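Local coordinates for protein shikimate dehydrogenase (NADP(+)) (Thermotoga maritima, PDB 3U62) that probably catalyses the reversible NADPH-linked reduction of 3-dehydroshikimate to shikimate, a step on the pathway to chorismate and the aromatic amino acids, at residues Tyr239-Glu242 / Val243-Val247. Numbering follows the deposited sequence.
Sequences YDEE and VFKEV
Phe244 N donates to Asp240 O at 2.8 Å and closes the first turn of helix 241-248. The next two bonds follow in the same i to i+4 pattern: Lys245 N reaches Glu241 O and Glu246 N reaches Glu242 O. Asp240 sits at the N-cap. With its CG anti to the backbone N (chi1 -175°), the carboxylate swings over the start of the helix, where OD1 accepts from Val243 N at 3.2 Å. That bond is almost straight at 172°, yet the N-H comes in from above the carboxylate plane. The same Asp240 OD1 lies 3.4 Å from Val243 CG2, the branch beside the backbone N. This capped C-terminal helix packs against helix 222-235 and against helix 15-26 of the substrate-binding domain; Val243 faces the latter, touching Tyr22 and Ala26. Just ahead of the cap, Tyr239 turns its ring edge toward the face of Phe244 in an offset edge-to-face pair, with planes at 61° and centroids 5.6 Å apart. Tyr239 CE1 does the touching, 3.6 Å from Phe244 CB. Phe244 also stacks on Phe248 and meets Tyr226. On the exposed side Glu241 and Lys245 run alongside each other, Glu241 CG to Lys245 CE 3.8 Å, and their ends form a long salt bridge, Glu241 OE2 to Lys245 NZ 3.9 Å. Glu246 instead pairs through OE1 with Arg25.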
# COMPACT_ATOMS: atom_id res chain seq x y z
N TYR A 239 -9.69 15.34 -9.99
CA TYR A 239 -10.59 14.70 -9.04
C TYR A 239 -12.00 15.27 -9.11
O TYR A 239 -12.22 16.47 -8.92
CB TYR A 239 -10.03 14.80 -7.62
CG TYR A 239 -10.92 14.21 -6.55
CD1 TYR A 239 -11.18 12.83 -6.52
CD2 TYR A 239 -11.51 15.01 -5.58
CE1 TYR A 239 -12.00 12.28 -5.54
CE2 TYR A 239 -12.33 14.47 -4.60
CZ TYR A 239 -12.57 13.11 -4.58
OH TYR A 239 -13.39 12.56 -3.62
N ASP A 240 -12.96 14.38 -9.38
CA ASP A 240 -14.38 14.69 -9.40
C ASP A 240 -15.01 13.80 -8.34
O ASP A 240 -15.10 12.58 -8.52
CB ASP A 240 -14.96 14.38 -10.79
CG ASP A 240 -16.42 14.79 -10.93
OD1 ASP A 240 -17.25 14.41 -10.08
OD2 ASP A 240 -16.74 15.48 -11.93
N GLU A 241 -15.42 14.40 -7.23
CA GLU A 241 -15.87 13.65 -6.05
C GLU A 241 -17.04 12.70 -6.32
O GLU A 241 -17.00 11.54 -5.90
CB GLU A 241 -16.22 14.61 -4.90
CG GLU A 241 -16.50 13.91 -3.56
CD GLU A 241 -16.82 14.88 -2.44
OE1 GLU A 241 -17.60 15.83 -2.66
OE2 GLU A 241 -16.29 14.69 -1.33
N GLU A 242 -18.05 13.19 -7.02
CA GLU A 242 -19.25 12.39 -7.29
C GLU A 242 -18.98 11.23 -8.23
O GLU A 242 -19.44 10.11 -7.99
CB GLU A 242 -20.37 13.28 -7.83
CG GLU A 242 -20.93 14.26 -6.81
CD GLU A 242 -21.83 15.31 -7.42
OE1 GLU A 242 -22.39 15.06 -8.51
OE2 GLU A 242 -21.99 16.39 -6.81
N VAL A 243 -18.22 11.49 -9.30
CA VAL A 243 -17.85 10.45 -10.25
C VAL A 243 -16.92 9.42 -9.59
O VAL A 243 -17.05 8.22 -9.83
CB VAL A 243 -17.21 11.04 -11.54
CG1 VAL A 243 -16.71 9.94 -12.47
CG2 VAL A 243 -18.20 11.93 -12.27
N PHE A 244 -16.01 9.90 -8.74
CA PHE A 244 -15.11 9.01 -8.02
C PHE A 244 -15.88 8.03 -7.13
O PHE A 244 -15.60 6.82 -7.16
CB PHE A 244 -14.10 9.78 -7.17
CG PHE A 244 -13.10 8.90 -6.49
CD1 PHE A 244 -11.99 8.42 -7.18
CD2 PHE A 244 -13.27 8.53 -5.16
CE1 PHE A 244 -11.06 7.60 -6.56
CE2 PHE A 244 -12.34 7.70 -4.53
CZ PHE A 244 -11.24 7.23 -5.24
N LYS A 245 -16.82 8.54 -6.35
CA LYS A 245 -17.64 7.71 -5.47
C LYS A 245 -18.46 6.69 -6.24
O LYS A 245 -18.62 5.55 -5.79
CB LYS A 245 -18.55 8.58 -4.59
CG LYS A 245 -17.82 9.34 -3.50
CD LYS A 245 -18.78 10.20 -2.70
CE LYS A 245 -18.04 10.99 -1.64
NZ LYS A 245 -18.98 11.84 -0.84
N GLU A 246 -18.98 7.10 -7.40
CA GLU A 246 -19.77 6.21 -8.24
C GLU A 246 -18.93 5.07 -8.82
O GLU A 246 -19.32 3.91 -8.75
CB GLU A 246 -20.44 7.00 -9.36
CG GLU A 246 -21.40 6.18 -10.21
CD GLU A 246 -22.09 7.02 -11.27
OE1 GLU A 246 -21.95 6.69 -12.47
OE2 GLU A 246 -22.77 8.01 -10.91
N VAL A 247 -17.77 5.41 -9.38
CA VAL A 247 -16.93 4.44 -10.09
C VAL A 247 -16.05 3.63 -9.13
O VAL A 247 -16.09 2.40 -9.14
CB VAL A 247 -16.09 5.10 -11.21
CG1 VAL A 247 -15.12 4.10 -11.84
CG2 VAL A 247 -17.00 5.69 -12.29